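Local coordinates for protein proteolytically activated form of PPO4 Tyrosinase (Agaricus bisporus var. bisporus H97, PDB 4OUA) that oxidises monophenols and o-diphenols to reactive o-quinones at a pair of copper ions, the initial step of melanin synthesis, at residues A[28-40]-A[97-109]. Sequence-based numbering, arbitrary orientation.
Sequences FTLYIRALQAIQD and YEQILQEAAKGIA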
loop_
_atom_site.group_PDB
_atom_site.type_symbol
_atom_site.label_atom_id
_atom_site.label_comp_id
_atom_site.label_asym_id
_atom_site.label_seq_id
_atom_site.Cartn_x
_atom_site.Cartn_y
_atom_site.Cartn_z
ATOM N N PHE A 28 16.030 2.907 6.644
ATOM C CA PHE A 28 16.253 1.983 5.539
ATOM C C PHE A 28 16.740 0.629 6.040
ATOM O O PHE A 28 16.278 -0.413 5.576
ATOM C CB PHE A 28 17.251 2.569 4.540
ATOM C CG PHE A 28 17.410 1.752 3.291
ATOM C CD1 PHE A 28 16.373 1.651 2.379
ATOM C CD2 PHE A 28 18.597 1.092 3.023
ATOM C CE1 PHE A 28 16.513 0.900 1.226
ATOM C CE2 PHE A 28 18.745 0.340 1.873
ATOM C CZ PHE A 28 17.701 0.243 0.972
ATOM N N THR A 29 17.673 0.650 6.988
ATOM C CA THR A 29 18.188 -0.575 7.589
ATOM C C THR A 29 17.085 -1.358 8.292
ATOM O O THR A 29 16.986 -2.577 8.144
ATOM C CB THR A 29 19.306 -0.283 8.606
ATOM O OG1 THR A 29 20.473 0.187 7.919
ATOM C CG2 THR A 29 19.656 -1.540 9.384
ATOM N N LEU A 30 16.261 -0.652 9.058
ATOM C CA LEU A 30 15.179 -1.287 9.801
ATOM C C LEU A 30 14.135 -1.870 8.860
ATOM O O LEU A 30 13.542 -2.910 9.144
ATOM C CB LEU A 30 14.524 -0.291 10.761
ATOM C CG LEU A 30 15.317 0.065 12.020
ATOM C CD1 LEU A 30 14.536 1.039 12.892
ATOM C CD2 LEU A 30 15.673 -1.192 12.799
ATOM N N TYR A 31 13.920 -1.197 7.736
ATOM C CA TYR A 31 12.929 -1.632 6.760
ATOM C C TYR A 31 13.392 -2.894 6.035
ATOM O O TYR A 31 12.614 -3.824 5.832
ATOM C CB TYR A 31 12.637 -0.513 5.758
ATOM C CG TYR A 31 11.426 -0.770 4.893
ATOM C CD1 TYR A 31 10.144 -0.540 5.375
ATOM C CD2 TYR A 31 11.562 -1.243 3.593
ATOM C CE1 TYR A 31 9.031 -0.774 4.590
ATOM C CE2 TYR A 31 10.455 -1.480 2.799
ATOM C CZ TYR A 31 9.191 -1.243 3.303
ATOM O OH TYR A 31 8.084 -1.478 2.521
ATOM N N ILE A 32 14.665 -2.920 5.649
ATOM C CA ILE A 32 15.238 -4.073 4.961
ATOM C C ILE A 32 15.297 -5.294 5.874
ATOM O O ILE A 32 15.087 -6.424 5.432
ATOM C CB ILE A 32 16.654 -3.771 4.438
ATOM C CG1 ILE A 32 16.630 -2.577 3.480
ATOM C CG2 ILE A 32 17.242 -4.997 3.755
ATOM C CD1 ILE A 32 15.786 -2.796 2.246
ATOM N N ARG A 33 15.585 -5.061 7.150
ATOM C CA ARG A 33 15.638 -6.141 8.126
ATOM C C ARG A 33 14.244 -6.670 8.447
ATOM O O ARG A 33 14.011 -7.879 8.433
ATOM C CB ARG A 33 16.328 -5.676 9.410
ATOM C CG ARG A 33 17.814 -5.396 9.260
ATOM C CD ARG A 33 18.568 -6.635 8.801
ATOM N NE ARG A 33 20.004 -6.523 9.045
ATOM C CZ ARG A 33 20.901 -7.432 8.673
ATOM N NH1 ARG A 33 20.515 -8.527 8.031
ATOM N NH2 ARG A 33 22.186 -7.246 8.939
ATOM N N ALA A 34 13.320 -5.757 8.737
ATOM C CA ALA A 34 11.972 -6.134 9.148
ATOM C C ALA A 34 11.196 -6.769 8.003
ATOM O O ALA A 34 10.414 -7.698 8.212
ATOM C CB ALA A 34 11.224 -4.924 9.684
ATOM N N LEU A 35 11.414 -6.267 6.792
ATOM C CA LEU A 35 10.734 -6.798 5.616
ATOM C C LEU A 35 11.210 -8.216 5.307
ATOM O O LEU A 35 10.415 -9.086 4.949
ATOM C CB LEU A 35 10.957 -5.884 4.411
ATOM C CG LEU A 35 10.248 -6.283 3.119
ATOM C CD1 LEU A 35 8.755 -6.431 3.351
ATOM C CD2 LEU A 35 10.525 -5.260 2.034
ATOM N N GLN A 36 12.511 -8.444 5.450
ATOM C CA GLN A 36 13.067 -9.777 5.274
ATOM C C GLN A 36 12.568 -10.695 6.385
ATOM O O GLN A 36 12.341 -11.884 6.173
ATOM C CB GLN A 36 14.598 -9.725 5.262
ATOM C CG GLN A 36 15.271 -11.067 5.019
ATOM C CD GLN A 36 15.136 -11.536 3.585
ATOM O OE1 GLN A 36 15.536 -10.840 2.650
ATOM N NE2 GLN A 36 14.568 -12.723 3.401
ATOM N N ALA A 37 12.386 -10.125 7.571
ATOM C CA ALA A 37 11.956 -10.888 8.735
ATOM C C ALA A 37 10.546 -11.447 8.562
ATOM O O ALA A 37 10.285 -12.605 8.888
ATOM C CB ALA A 37 12.030 -10.023 9.983
ATOM N N ILE A 38 9.638 -10.622 8.052
ATOM C CA ILE A 38 8.250 -11.034 7.880
ATOM C C ILE A 38 8.070 -11.878 6.619
ATOM O O ILE A 38 7.102 -12.630 6.499
ATOM C CB ILE A 38 7.300 -9.821 7.825
ATOM C CG1 ILE A 38 7.620 -8.938 6.618
ATOM C CG2 ILE A 38 7.389 -9.018 9.112
ATOM C CD1 ILE A 38 6.699 -7.746 6.477
ATOM N N GLN A 39 9.002 -11.751 5.680
ATOM C CA GLN A 39 8.983 -12.578 4.480
ATOM C C GLN A 39 9.472 -13.988 4.796
ATOM O O GLN A 39 9.089 -14.952 4.133
ATOM C CB GLN A 39 9.844 -11.963 3.374
ATOM C CG GLN A 39 9.255 -10.720 2.732
ATOM C CD GLN A 39 10.090 -10.220 1.566
ATOM O OE1 GLN A 39 11.169 -10.746 1.289
ATOM N NE2 GLN A 39 9.590 -9.201 0.872
ATOM N N ASP A 40 10.317 -14.098 5.815
ATOM C CA ASP A 40 10.893 -15.383 6.193
ATOM C C ASP A 40 10.049 -16.100 7.242
ATOM O O ASP A 40 10.333 -17.244 7.595
ATOM C CB ASP A 40 12.323 -15.196 6.706
ATOM C CG ASP A 40 13.269 -14.700 5.627
ATOM O OD1 ASP A 40 13.050 -15.028 4.442
ATOM O OD2 ASP A 40 14.233 -13.979 5.963
ATOM N N TYR A 97 -0.453 -3.569 7.892
ATOM C CA TYR A 97 0.864 -3.894 7.358
ATOM C C TYR A 97 1.946 -3.077 8.050
ATOM O O TYR A 97 2.932 -3.625 8.540
ATOM C CB TYR A 97 0.911 -3.646 5.852
ATOM C CG TYR A 97 2.215 -4.054 5.210
ATOM C CD1 TYR A 97 2.438 -5.368 4.822
ATOM C CD2 TYR A 97 3.224 -3.125 4.989
ATOM C CE1 TYR A 97 3.630 -5.747 4.231
ATOM C CE2 TYR A 97 4.419 -3.494 4.400
ATOM C CZ TYR A 97 4.616 -4.804 4.021
ATOM O OH TYR A 97 5.805 -5.171 3.437
ATOM N N GLU A 98 1.751 -1.763 8.075
ATOM C CA GLU A 98 2.667 -0.850 8.746
ATOM C C GLU A 98 2.819 -1.215 10.220
ATOM O O GLU A 98 3.912 -1.128 10.782
ATOM C CB GLU A 98 2.174 0.591 8.608
ATOM C CG GLU A 98 3.078 1.626 9.246
ATOM C CD GLU A 98 2.501 3.026 9.171
ATOM O OE1 GLU A 98 1.311 3.202 9.513
ATOM O OE2 GLU A 98 3.237 3.950 8.764
ATOM N N GLN A 99 1.714 -1.625 10.836
ATOM C CA GLN A 99 1.716 -2.058 12.229
ATOM C C GLN A 99 2.595 -3.290 12.422
ATOM O O GLN A 99 3.549 -3.270 13.203
ATOM C CB GLN A 99 0.288 -2.351 12.696
ATOM C CG GLN A 99 0.195 -3.006 14.065
ATOM C CD GLN A 99 -1.216 -3.451 14.400
ATOM O OE1 GLN A 99 -2.191 -2.843 13.960
ATOM N NE2 GLN A 99 -1.330 -4.524 15.174
ATOM N N ILE A 100 2.265 -4.359 11.707
ATOM C CA ILE A 100 3.016 -5.604 11.786
ATOM C C ILE A 100 4.473 -5.404 11.390
ATOM O O ILE A 100 5.374 -5.997 11.985
ATOM C CB ILE A 100 2.398 -6.690 10.888
ATOM C CG1 ILE A 100 1.011 -7.075 11.402
ATOM C CG2 ILE A 100 3.303 -7.909 10.825
ATOM C CD1 ILE A 100 1.008 -7.580 12.831
ATOM N N LEU A 101 4.696 -4.559 10.388
ATOM C CA LEU A 101 6.041 -4.309 9.887
ATOM C C LEU A 101 6.900 -3.588 10.920
ATOM O O LEU A 101 8.108 -3.814 11.000
ATOM C CB LEU A 101 5.988 -3.500 8.591
ATOM C CG LEU A 101 7.319 -3.361 7.850
ATOM C CD1 LEU A 101 7.894 -4.731 7.529
ATOM C CD2 LEU A 101 7.134 -2.548 6.584
ATOM N N GLN A 102 6.277 -2.715 11.709
ATOM C CA GLN A 102 6.987 -2.022 12.776
ATOM C C GLN A 102 7.340 -2.989 13.899
ATOM O O GLN A 102 8.441 -2.941 14.450
ATOM C CB GLN A 102 6.154 -0.866 13.333
ATOM C CG GLN A 102 6.889 -0.047 14.389
ATOM C CD GLN A 102 5.961 0.803 15.235
ATOM O OE1 GLN A 102 4.865 0.376 15.595
ATOM N NE2 GLN A 102 6.400 2.013 15.559
ATOM N N GLU A 103 6.392 -3.860 14.234
ATOM C CA GLU A 103 6.571 -4.827 15.311
ATOM C C GLU A 103 7.815 -5.673 15.075
ATOM O O GLU A 103 8.556 -5.982 16.006
ATOM C CB GLU A 103 5.336 -5.720 15.439
ATOM C CG GLU A 103 5.300 -6.559 16.707
ATOM C CD GLU A 103 3.980 -7.288 16.886
ATOM O OE1 GLU A 103 3.480 -7.340 18.030
ATOM O OE2 GLU A 103 3.442 -7.811 15.886
ATOM N N ALA A 104 8.043 -6.038 13.819
ATOM C CA ALA A 104 9.241 -6.775 13.448
ATOM C C ALA A 104 10.469 -5.881 13.581
ATOM O O ALA A 104 11.550 -6.343 13.947
ATOM C CB ALA A 104 9.120 -7.311 12.028
ATOM N N ALA A 105 10.289 -4.595 13.289
ATOM C CA ALA A 105 11.383 -3.633 13.334
ATOM C C ALA A 105 11.822 -3.352 14.768
ATOM O O ALA A 105 12.956 -2.939 15.008
ATOM C CB ALA A 105 10.979 -2.341 12.643
ATOM N N LYS A 106 10.920 -3.576 15.718
ATOM C CA LYS A 106 11.247 -3.410 17.130
ATOM C C LYS A 106 12.208 -4.499 17.590
ATOM O O LYS A 106 13.195 -4.222 18.271
ATOM C CB LYS A 106 9.980 -3.430 17.987
ATOM C CG LYS A 106 9.139 -2.173 17.885
ATOM C CD LYS A 106 7.896 -2.277 18.750
ATOM C CE LYS A 106 7.097 -0.984 18.730
ATOM N NZ LYS A 106 5.848 -1.096 19.531
ATOM N N GLY A 107 11.909 -5.739 17.216
ATOM C CA GLY A 107 12.770 -6.860 17.535
ATOM C C GLY A 107 14.111 -6.720 16.847
ATOM O O GLY A 107 15.136 -7.167 17.359
ATOM N N ILE A 108 14.099 -6.091 15.677
ATOM C CA ILE A 108 15.327 -5.830 14.940
ATOM C C ILE A 108 16.201 -4.830 15.686
ATOM O O ILE A 108 17.417 -5.001 15.778
ATOM C CB ILE A 108 15.034 -5.289 13.528
ATOM C CG1 ILE A 108 14.276 -6.332 12.704
ATOM C CG2 ILE A 108 16.327 -4.889 12.835
ATOM C CD1 ILE A 108 15.009 -7.645 12.555
ATOM N N ALA A 109 15.568 -3.793 16.226
ATOM C CA ALA A 109 16.279 -2.715 16.907
ATOM C C ALA A 109 16.927 -3.178 18.209
ATOM O O ALA A 109 17.733 -2.457 18.796
ATOM C CB ALA A 109 15.333 -1.557 17.178
#
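L101, on helix 86-109, enters a hole on helix 25-39 formed by Y31, A34, L35 and I38. Its CG lies opposite the backbone N (chi1 -171°), which carries both methyls across to the other helix. CB and CG are the stem: CD1 runs to CD1 of I38, its nearest partner, packs against CB of A34 at 4.0 Å and lies over the backbone, 3.9 Å from both A34 C and L35 N, while CD2 comes obliquely to the Y31 ring, nearest its CE1; Y31 OH is hydrogen-bonded to Q128 NE2, which holds the far end of the ring. Y31 and I38 each cross the leucine roughly at right angles. Beyond it, L35 CD1 approaches the edge of the Y97 ring near its plane, by the OH. At the middle, A34 and A105 bring the backbones close, their CA atoms 4.9 Å apart, and A34 CB lies 4.0 Å from A104 CB. Toward the end of helix 86-109, I108 sets CG2 against R33 CB and 3.8 Å from L30 CD2; an alanine here would probably leave both without that apolar partner and open a gap between the helices. The axes of 28-39 and 97-109 pass 8.3 Å apart at 108°, a steeply crossed, alanine-centred helix contact with L101 as its knob, packing helix 25-39 against the helix that carries H90, a copper ligand of the tyrosinase di-copper site.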